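Local coordinates for ESX-1 secretion system protein eccD1 (Mycobacterium tuberculosis, PDB 4KV2) that forms part of the ESX-1 type VII secretion system, which delivers virulence factors such as EsxA and EsxB to host cells during infection, at residues Arg7-Thr12 against Met16-Leu21; Val25-Tyr30 against Trp61-Pro66; Val37-Leu42 against Phe53-Gln58. One frame throughout, in Å; residues are numbered along the deposited sequence. Where two conformers were deposited one is given.

Interaction 1: Arg7-Thr12 against Met16-Leu21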
loop_
_atom_site.group_PDB
_atom_site.type_symbol
_atom_site.label_atom_id
_atom_site.label_comp_id
_atom_site.label_asym_id
_atom_site.label_seq_id
_atom_site.Cartn_x
_atom_site.Cartn_y
_atom_site.Cartn_z
ATOM N N ARG A 7 -7.921 -0.607 9.673
ATOM C CA ARG A 7 -8.236 -1.944 9.183
ATOM C C ARG A 7 -9.519 -1.889 8.385
ATOM O O ARG A 7 -10.551 -1.461 8.904
ATOM C CB ARG A 7 -8.433 -2.928 10.345
ATOM C CG ARG A 7 -7.172 -3.645 10.790
ATOM C CD ARG A 7 -6.106 -2.640 11.158
ATOM N NE ARG A 7 -4.855 -3.249 11.594
ATOM C CZ ARG A 7 -3.823 -2.527 11.990
ATOM N NH1 ARG A 7 -3.937 -1.202 11.999
ATOM N NH2 ARG A 7 -2.705 -3.106 12.359
ATOM N N VAL A 8 -9.448 -2.307 7.128
ATOM C CA VAL A 8 -10.636 -2.415 6.304
ATOM C C VAL A 8 -10.690 -3.796 5.695
ATOM O O VAL A 8 -9.669 -4.485 5.612
ATOM C CB VAL A 8 -10.719 -1.333 5.192
ATOM C CG1 VAL A 8 -10.624 0.062 5.801
ATOM C CG2 VAL A 8 -9.666 -1.559 4.136
ATOM N N THR A 9 -11.890 -4.218 5.321
ATOM C CA THR A 9 -12.070 -5.479 4.639
ATOM C C THR A 9 -12.664 -5.127 3.276
ATOM O O THR A 9 -13.684 -4.448 3.207
ATOM C CB THR A 9 -13.036 -6.374 5.406
ATOM O OG1 THR A 9 -12.498 -6.701 6.704
ATOM C CG2 THR A 9 -13.318 -7.642 4.629
ATOM N N ILE A 10 -12.029 -5.594 2.214
ATOM C CA ILE A 10 -12.532 -5.411 0.866
ATOM C C ILE A 10 -13.379 -6.610 0.458
ATOM O O ILE A 10 -12.900 -7.753 0.499
ATOM C CB ILE A 10 -11.379 -5.293 -0.170
ATOM C CG1 ILE A 10 -10.419 -4.172 0.223
ATOM C CG2 ILE A 10 -11.945 -5.088 -1.582
ATOM C CD1 ILE A 10 -11.067 -2.817 0.479
ATOM N N LEU A 11 -14.617 -6.347 0.065
ATOM C CA LEU A 11 -15.505 -7.358 -0.523
ATOM C C LEU A 11 -15.364 -7.411 -2.049
ATOM O O LEU A 11 -15.595 -6.423 -2.712
ATOM C CB LEU A 11 -16.958 -7.012 -0.180
ATOM C CG LEU A 11 -18.065 -8.005 -0.582
ATOM C CD1 LEU A 11 -17.823 -9.404 -0.006
ATOM C CD2 LEU A 11 -19.386 -7.448 -0.092
ATOM N N THR A 12 -15.022 -8.574 -2.587
ATOM C CA THR A 12 -14.944 -8.822 -4.017
ATOM C C THR A 12 -15.810 -10.054 -4.278
ATOM O O THR A 12 -15.382 -11.188 -4.071
ATOM C CB THR A 12 -13.500 -9.071 -4.494
ATOM O OG1 THR A 12 -12.636 -8.027 -4.031
ATOM C CG2 THR A 12 -13.438 -9.090 -5.990
ATOM N N MET A 16 -13.852 -11.908 1.023
ATOM C CA MET A 16 -13.380 -10.793 1.801
ATOM C C MET A 16 -11.860 -10.847 1.890
ATOM O O MET A 16 -11.278 -11.914 2.074
ATOM C CB MET A 16 -13.976 -10.847 3.191
ATOM C CG MET A 16 -15.462 -10.549 3.223
ATOM S SD MET A 16 -16.030 -10.829 4.907
ATOM C CE MET A 16 -17.728 -10.309 4.655
ATOM N N THR A 17 -11.239 -9.684 1.799
ATOM C CA THR A 17 -9.820 -9.563 1.985
ATOM C C THR A 17 -9.501 -8.442 2.987
ATOM O O THR A 17 -9.778 -7.268 2.728
ATOM C CB THR A 17 -9.103 -9.289 0.648
ATOM O OG1 THR A 17 -9.497 -10.282 -0.328
ATOM C CG2 THR A 17 -7.619 -9.345 0.831
ATOM N N ASP A 18 -8.867 -8.791 4.105
ATOM C CA ASP A 18 -8.537 -7.783 5.113
ATOM C C ASP A 18 -7.284 -7.038 4.710
ATOM O O ASP A 18 -6.286 -7.675 4.371
ATOM C CB ASP A 18 -8.363 -8.405 6.497
ATOM C CG ASP A 18 -9.666 -8.945 7.070
ATOM O OD1 ASP A 18 -10.733 -8.814 6.421
ATOM O OD2 ASP A 18 -9.621 -9.529 8.178
ATOM N N LEU A 19 -7.340 -5.700 4.759
ATOM C CA LEU A 19 -6.175 -4.830 4.479
ATOM C C LEU A 19 -5.908 -3.879 5.638
ATOM O O LEU A 19 -6.789 -3.637 6.466
ATOM C CB LEU A 19 -6.413 -3.968 3.233
ATOM C CG LEU A 19 -6.797 -4.692 1.941
ATOM C CD1 LEU A 19 -7.072 -3.630 0.884
ATOM C CD2 LEU A 19 -5.686 -5.645 1.489
ATOM N N VAL A 20 -4.698 -3.343 5.669
ATOM C CA VAL A 20 -4.319 -2.255 6.583
ATOM C C VAL A 20 -3.894 -1.082 5.706
ATOM O O VAL A 20 -2.910 -1.191 4.988
ATOM C CB VAL A 20 -3.159 -2.656 7.496
ATOM C CG1 VAL A 20 -2.797 -1.521 8.452
ATOM C CG2 VAL A 20 -3.495 -3.919 8.282
ATOM N N LEU A 21 -4.637 0.019 5.778
ATOM C CA LEU A 21 -4.445 1.140 4.896
ATOM C C LEU A 21 -4.116 2.381 5.701
ATOM O O LEU A 21 -4.484 2.479 6.856
ATOM C CB LEU A 21 -5.719 1.385 4.090
ATOM C CG LEU A 21 -6.185 0.233 3.196
ATOM C CD1 LEU A 21 -7.487 0.562 2.500
ATOM C CD2 LEU A 21 -5.084 -0.123 2.213
HETATM O O HOH W 1 -11.556 -9.162 -1.631
#

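Interaction 2: Val25-Tyr30 against Trp61-Pro66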
loop_
_atom_site.group_PDB
_atom_site.type_symbol
_atom_site.label_atom_id
_atom_site.label_comp_id
_atom_site.label_asym_id
_atom_site.label_seq_id
_atom_site.Cartn_x
_atom_site.Cartn_y
_atom_site.Cartn_z
ATOM N N VAL A 25 -4.010 9.823 4.958
ATOM C CA VAL A 25 -3.510 10.205 3.651
ATOM C C VAL A 25 -4.655 10.058 2.654
ATOM O O VAL A 25 -5.448 9.120 2.759
ATOM C CB VAL A 25 -2.369 9.243 3.272
ATOM C CG1 VAL A 25 -1.869 9.467 1.862
ATOM C CG2 VAL A 25 -1.231 9.387 4.270
ATOM N N PRO A 26 -4.737 10.957 1.656
ATOM C CA PRO A 26 -5.818 10.842 0.689
ATOM C C PRO A 26 -5.835 9.486 -0.012
ATOM O O PRO A 26 -4.791 8.929 -0.338
ATOM C CB PRO A 26 -5.529 11.977 -0.301
ATOM C CG PRO A 26 -4.875 13.004 0.546
ATOM C CD PRO A 26 -3.975 12.202 1.446
ATOM N N MET A 27 -7.035 8.974 -0.203
ATOM C CA MET A 27 -7.235 7.691 -0.877
ATOM C C MET A 27 -6.595 7.606 -2.268
ATOM O O MET A 27 -6.042 6.569 -2.611
ATOM C CB MET A 27 -8.716 7.372 -0.946
ATOM C CG MET A 27 -9.305 6.829 0.356
ATOM S SD MET A 27 -11.110 6.663 0.389
ATOM C CE MET A 27 -11.643 8.254 1.012
ATOM N N GLU A 28 -6.602 8.698 -3.023
ATOM C CA GLU A 28 -5.962 8.735 -4.360
ATOM C C GLU A 28 -4.465 8.377 -4.347
ATOM O O GLU A 28 -3.940 7.918 -5.350
ATOM C CB GLU A 28 -6.176 10.102 -5.063
ATOM C CG GLU A 28 -5.645 11.311 -4.320
ATOM C CD GLU A 28 -6.219 12.646 -4.793
ATOM O OE1 GLU A 28 -7.141 12.672 -5.648
ATOM O OE2 GLU A 28 -5.740 13.691 -4.284
ATOM N N THR A 29 -3.803 8.571 -3.202
ATOM C CA THR A 29 -2.354 8.371 -3.082
ATOM C C THR A 29 -1.981 6.875 -3.151
ATOM O O THR A 29 -0.895 6.525 -3.616
ATOM C CB THR A 29 -1.824 8.961 -1.745
ATOM O OG1 THR A 29 -2.346 10.293 -1.572
ATOM C CG2 THR A 29 -0.309 9.016 -1.745
ATOM N N TYR A 30 -2.892 6.005 -2.735
ATOM C CA TYR A 30 -2.598 4.580 -2.669
ATOM C C TYR A 30 -3.614 3.679 -3.338
ATOM O O TYR A 30 -3.418 2.469 -3.390
ATOM C CB TYR A 30 -2.397 4.137 -1.195
ATOM C CG TYR A 30 -3.605 4.382 -0.315
ATOM C CD1 TYR A 30 -4.628 3.436 -0.215
ATOM C CD2 TYR A 30 -3.715 5.552 0.416
ATOM C CE1 TYR A 30 -5.734 3.663 0.584
ATOM C CE2 TYR A 30 -4.811 5.789 1.240
ATOM C CZ TYR A 30 -5.815 4.834 1.325
ATOM O OH TYR A 30 -6.905 5.080 2.120
ATOM N N TRP A 61 -10.645 4.288 -10.450
ATOM C CA TRP A 61 -10.968 3.464 -9.269
ATOM C C TRP A 61 -11.193 4.315 -8.012
ATOM O O TRP A 61 -10.527 5.315 -7.813
ATOM C CB TRP A 61 -9.851 2.471 -8.980
ATOM C CG TRP A 61 -9.768 1.333 -9.952
ATOM C CD1 TRP A 61 -8.861 1.174 -10.936
ATOM C CD2 TRP A 61 -10.638 0.204 -10.012
ATOM N NE1 TRP A 61 -9.095 -0.001 -11.619
ATOM C CE2 TRP A 61 -10.201 -0.604 -11.081
ATOM C CE3 TRP A 61 -11.749 -0.201 -9.270
ATOM C CZ2 TRP A 61 -10.822 -1.820 -11.414
ATOM C CZ3 TRP A 61 -12.386 -1.422 -9.609
ATOM C CH2 TRP A 61 -11.911 -2.205 -10.678
ATOM N N ALA A 62 -12.132 3.894 -7.164
ATOM C CA ALA A 62 -12.359 4.533 -5.855
ATOM C C ALA A 62 -12.869 3.461 -4.916
ATOM O O ALA A 62 -13.269 2.376 -5.360
ATOM C CB ALA A 62 -13.352 5.675 -5.957
ATOM N N PHE A 63 -12.811 3.765 -3.622
ATOM C CA PHE A 63 -13.423 2.928 -2.600
ATOM C C PHE A 63 -14.874 3.352 -2.415
ATOM O O PHE A 63 -15.223 4.528 -2.612
ATOM C CB PHE A 63 -12.739 3.096 -1.273
ATOM C CG PHE A 63 -11.312 2.627 -1.259
ATOM C CD1 PHE A 63 -11.014 1.277 -1.140
ATOM C CD2 PHE A 63 -10.261 3.532 -1.355
ATOM C CE1 PHE A 63 -9.695 0.844 -1.097
ATOM C CE2 PHE A 63 -8.937 3.095 -1.319
ATOM C CZ PHE A 63 -8.661 1.742 -1.180
ATOM N N ALA A 64 -15.708 2.390 -2.060
ATOM C CA ALA A 64 -17.098 2.664 -1.762
ATOM C C ALA A 64 -17.580 1.709 -0.699
ATOM O O ALA A 64 -17.184 0.534 -0.651
ATOM C CB ALA A 64 -17.956 2.521 -3.008
ATOM N N ARG A 65 -18.445 2.197 0.169
ATOM C CA ARG A 65 -19.188 1.297 1.030
ATOM C C ARG A 65 -20.124 0.475 0.141
ATOM O O ARG A 65 -20.596 0.986 -0.865
ATOM C CB ARG A 65 -19.956 2.082 2.077
ATOM C CG ARG A 65 -19.031 2.589 3.167
ATOM C CD ARG A 65 -19.824 3.172 4.311
ATOM N NE ARG A 65 -18.995 3.802 5.322
ATOM C CZ ARG A 65 -18.616 5.078 5.339
ATOM N NH1 ARG A 65 -18.975 5.925 4.377
ATOM N NH2 ARG A 65 -17.878 5.512 6.364
ATOM N N PRO A 66 -20.360 -0.807 0.475
ATOM C CA PRO A 66 -21.102 -1.639 -0.487
ATOM C C PRO A 66 -22.425 -1.057 -0.958
ATOM O O PRO A 66 -23.280 -0.725 -0.139
ATOM C CB PRO A 66 -21.334 -2.945 0.286
ATOM C CG PRO A 66 -20.205 -3.014 1.262
ATOM C CD PRO A 66 -19.961 -1.589 1.664
#

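Interaction 3: Val37-Leu42 against Phe53-Gln58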
loop_
_atom_site.group_PDB
_atom_site.type_symbol
_atom_site.label_atom_id
_atom_site.label_comp_id
_atom_site.label_asym_id
_atom_site.label_seq_id
_atom_site.Cartn_x
_atom_site.Cartn_y
_atom_site.Cartn_z
ATOM N N VAL A 37 -2.339 -4.804 -6.006
ATOM C CA VAL A 37 -2.075 -5.837 -4.987
ATOM C C VAL A 37 -3.227 -6.836 -4.914
ATOM O O VAL A 37 -2.993 -8.062 -4.931
ATOM C CB VAL A 37 -1.811 -5.182 -3.607
ATOM C CG1 VAL A 37 -1.841 -6.221 -2.494
ATOM C CG2 VAL A 37 -0.487 -4.439 -3.639
ATOM N N LEU A 38 -4.468 -6.331 -4.863
ATOM C CA LEU A 38 -5.635 -7.212 -4.724
ATOM C C LEU A 38 -5.771 -8.097 -5.958
ATOM O O LEU A 38 -6.068 -9.289 -5.842
ATOM C CB LEU A 38 -6.912 -6.423 -4.511
ATOM C CG LEU A 38 -7.072 -5.825 -3.124
ATOM C CD1 LEU A 38 -8.145 -4.764 -3.169
ATOM C CD2 LEU A 38 -7.461 -6.922 -2.154
ATOM N N SER A 39 -5.479 -7.520 -7.135
ATOM C CA SER A 39 -5.468 -8.311 -8.362
ATOM C C SER A 39 -4.504 -9.510 -8.252
ATOM O O SER A 39 -4.819 -10.605 -8.721
ATOM C CB SER A 39 -5.096 -7.439 -9.590
ATOM O OG SER A 39 -5.122 -8.216 -10.797
ATOM N N GLU A 40 -3.330 -9.309 -7.656
ATOM C CA GLU A 40 -2.340 -10.396 -7.518
ATOM C C GLU A 40 -2.842 -11.395 -6.478
ATOM O O GLU A 40 -2.825 -12.624 -6.689
ATOM C CB GLU A 40 -0.978 -9.848 -7.073
ATOM C CG GLU A 40 -0.334 -8.867 -8.038
ATOM C CD GLU A 40 0.648 -9.507 -9.000
ATOM O OE1 GLU A 40 0.982 -10.698 -8.838
ATOM O OE2 GLU A 40 1.120 -8.787 -9.908
ATOM N N VAL A 41 -3.315 -10.861 -5.356
ATOM C CA VAL A 41 -3.791 -11.706 -4.246
ATOM C C VAL A 41 -4.895 -12.634 -4.727
ATOM O O VAL A 41 -4.911 -13.797 -4.364
ATOM C CB VAL A 41 -4.270 -10.862 -3.038
ATOM C CG1 VAL A 41 -4.994 -11.711 -2.005
ATOM C CG2 VAL A 41 -3.096 -10.193 -2.362
ATOM N N LEU A 42 -5.803 -12.123 -5.558
ATOM C CA LEU A 42 -6.976 -12.880 -5.974
ATOM C C LEU A 42 -6.850 -13.452 -7.381
ATOM O O LEU A 42 -7.859 -13.850 -7.981
ATOM C CB LEU A 42 -8.217 -12.005 -5.875
ATOM C CG LEU A 42 -8.559 -11.464 -4.491
ATOM C CD1 LEU A 42 -9.702 -10.467 -4.596
ATOM C CD2 LEU A 42 -8.921 -12.559 -3.506
ATOM N N PHE A 53 -15.925 -9.958 -10.798
ATOM C CA PHE A 53 -15.206 -8.697 -10.568
ATOM C C PHE A 53 -14.049 -8.555 -11.549
ATOM O O PHE A 53 -13.266 -9.476 -11.733
ATOM C CB PHE A 53 -14.687 -8.590 -9.128
ATOM C CG PHE A 53 -14.123 -7.238 -8.801
ATOM C CD1 PHE A 53 -14.934 -6.246 -8.299
ATOM C CD2 PHE A 53 -12.795 -6.936 -9.075
ATOM C CE1 PHE A 53 -14.432 -4.982 -8.021
ATOM C CE2 PHE A 53 -12.282 -5.671 -8.803
ATOM C CZ PHE A 53 -13.105 -4.692 -8.285
ATOM N N ASP A 54 -13.940 -7.394 -12.179
ATOM C CA ASP A 54 -12.915 -7.172 -13.192
ATOM C C ASP A 54 -11.890 -6.156 -12.700
ATOM O O ASP A 54 -12.165 -4.971 -12.670
ATOM C CB ASP A 54 -13.581 -6.690 -14.482
ATOM C CG ASP A 54 -12.616 -6.571 -15.652
ATOM O OD1 ASP A 54 -11.404 -6.895 -15.505
ATOM O OD2 ASP A 54 -13.102 -6.173 -16.744
ATOM N N PHE A 55 -10.710 -6.640 -12.321
ATOM C CA PHE A 55 -9.569 -5.774 -11.954
ATOM C C PHE A 55 -8.976 -5.000 -13.139
ATOM O O PHE A 55 -8.203 -4.057 -12.937
ATOM C CB PHE A 55 -8.469 -6.615 -11.299
ATOM C CG PHE A 55 -8.816 -7.057 -9.936
ATOM C CD1 PHE A 55 -8.804 -6.145 -8.887
ATOM C CD2 PHE A 55 -9.196 -8.369 -9.683
ATOM C CE1 PHE A 55 -9.167 -6.527 -7.616
ATOM C CE2 PHE A 55 -9.550 -8.763 -8.403
ATOM C CZ PHE A 55 -9.531 -7.843 -7.372
ATOM N N THR A 56 -9.326 -5.409 -14.361
ATOM C CA THR A 56 -8.815 -4.787 -15.588
ATOM C C THR A 56 -9.824 -3.798 -16.179
ATOM O O THR A 56 -9.661 -3.318 -17.290
ATOM C CB THR A 56 -8.397 -5.844 -16.653
ATOM O OG1 THR A 56 -9.521 -6.624 -17.070
ATOM C CG2 THR A 56 -7.344 -6.782 -16.114
ATOM N N ALA A 57 -10.861 -3.480 -15.419
ATOM C CA ALA A 57 -11.832 -2.461 -15.807
ATOM C C ALA A 57 -11.148 -1.116 -16.048
ATOM O O ALA A 57 -10.247 -0.733 -15.308
ATOM C CB ALA A 57 -12.898 -2.310 -14.727
ATOM N N GLN A 58 -11.594 -0.394 -17.073
ATOM C CA GLN A 58 -11.044 0.924 -17.349
ATOM C C GLN A 58 -11.751 1.945 -16.494
ATOM O O GLN A 58 -12.768 1.650 -15.900
ATOM C CB GLN A 58 -11.198 1.264 -18.830
ATOM C CG GLN A 58 -10.521 0.260 -19.736
ATOM C CD GLN A 58 -10.770 0.558 -21.197
ATOM O OE1 GLN A 58 -11.673 0.009 -21.810
ATOM N NE2 GLN A 58 -9.977 1.451 -21.751
#

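Interaction 1: Arg7-Thr12 against Met16-Leu21
Ile10 O is gripped twice, by the backbone N of Thr17 across the hairpin at 2.9 Å and by a water that donates to it, also at 2.9 Å from Ile10 O. The same water bonds to Thr12 OG1 and Thr17 OG1, so it ties both strands together near the turn. Ile10 and Thr17 form one antiparallel hydrogen-bonded pair and Val8 with Leu19 the other; the straightest of the four backbone bonds runs from Leu19 N to Val8 O (2.8 Å, 173° at the hydrogen).

Thr9 and Asp18 belong to the opposite face of the sheet, in a non-hydrogen-bonded pair, and lie side by side. Thr9 OG1 donates to Asp18 OD1 at 2.8 Å, arriving from above the carboxylate plane, while Thr9 CG2, anti to the backbone N, rests on Met16 CB. On this face Arg7, in the conformer given, runs alongside Val20, a placement left doubtful by its second conformer; Val20 also meets Val20 of the second subunit.

The face of Val8, Ile10, Thr17 and Leu19 is mostly aliphatic, and tight at two points. Val8 CG2 meets Leu21 CD1 at 3.5 Å, the two side chains crossing at about a right angle, and Ile10 CG1 presses on Leu19 CD1 at 3.5 Å. Leu38 of helix 31-41 covers Ile10 and Thr17, and Thr34 touches Leu19.

The chemistry thus differs across the N-terminal hairpin of this ubiquitin-like domain: aliphatic branches pack toward the helix, with a threonine hydroxyl and the water toward the turn end, whereas the other face is mixed, setting the Thr9-Asp18 bond and Arg7 beside Leu11, Met16 and Val20.

Interaction 2: Val25-Tyr30 against Trp61-Pro66
The side chains of Phe63 and Tyr30 cross at about a right angle, with Met27 reaching the same phenyl ring obliquely from beside Tyr30. Phe63 is the central group of the contact: its CD2 corner takes the methionine, and its CE2 and CZ atoms take the tyrosine. The touching atoms of the two rings are Tyr30 CE1 and Phe63 CE2, 3.8 Å apart, and each ring is approached at a slant.

Met27 leaves its backbone with CG anti to the carbonyl carbon (chi1 -79°), a torsion that brings both CG and SD up to Phe63 CD2. Met27 SD comes within 3.7 Å of Phe63 CD2 and lies 4.9 Å from the Phe63 ring centroid, at 65° from the ring normal. This is an oblique Met-aromatic contact, in which Met27 CG also packs on Phe63 CD2 at 3.8 Å.

Tyr30 has CG between its backbone N and carbonyl carbon (chi1 60°), a torsion that folds the ring back over its own segment. One ring face lies above Met27 O, 3.9 Å from the ring plane, and Val25 O lies at the ring edge, in plane. Within the turn, Pro26 O accepts from both Thr29 N and Thr29 OG1, each at 3.1 Å from Pro26 O and on the same face of its plane.

All three touching side chains are buried. Leu21 adds to both rings, and Ile31 and Thr34 of the helix cover Phe63. Tyr30 occupies the N-cap position of helix 31-41, and Phe63 projects from edge strand 62-64; their meeting between helix and sheet belongs to the hydrophobic core of the ubiquitin-like beta-grasp fold.

Interaction 3: Val37-Leu42 against Phe53-Gln58
Ser39 sits over one face of the Phe55 ring, its CA 3.8 Å from the ring centroid and only 7° off the ring normal, a CH-pi contact placed almost exactly over the centre. Ser39 OG, directed anti to the backbone N (chi1 -179°), lies beside Phe55 CB, at 3.7 Å from it. Around this centre the helix and the residue that follows it supply aliphatic atoms: Leu38 CB meets Phe55 CE1 at 3.8 Å, and Leu42 CD1 comes to the ring edge near its plane, 3.8 Å from Phe55 CZ. Phe53 turns its edge to the opposite face of Phe55, its CE2 offset toward the rim, while Ser39 CA covers the other.

In the ubiquitin-like fold the single long helix packs across the sheet, and here the segment 53-58, part of the connection from helix 31-41 to strand 62-64, folds back along the last turns of that helix. Leu38 and Leu42 also face the sheet, through Ile10, Thr12 and Thr17, and thereby link the ring to the main core.

On either side of Phe55 in sequence, Asp54 and Thr56 are exposed and make no contact with 37-42. They stabilise the loop locally: Asp54 OD1 accepts from Thr56 N at 2.8 Å, met from above the carboxylate plane, which makes an Asx turn. An apparent, very short approach of Thr56 OG1 to the same oxygen is doubtful. The type I beta turn from Asp54 to Ala57 closes with a weak backbone bond, from Ala57 N to Asp54 O, at 3.4 Å.

Interaction 2 is wholly buried, whereas interactions 1 and 3 each combine buried residues with more accessible ones. Interaction 1 is a hairpin joined by backbone hydrogen bonds; the other two join their segments through side-chain packing, sulfur-aromatic and ring packing in interaction 2 and CH-pi in interaction 3. The helix 31-41 relates them: interaction 2 involves its N-cap, interaction 3 its last turns, and the hairpin of interaction 1 lies beneath it. Ile10 CD1 packs on Phe63, while Thr12 packs on Phe53 and Leu42, and Thr17 on Leu38 and Leu42. Trp61 packs on Phe53, bringing interactions 2 and 3 together, and all three contacts reach the second subunit.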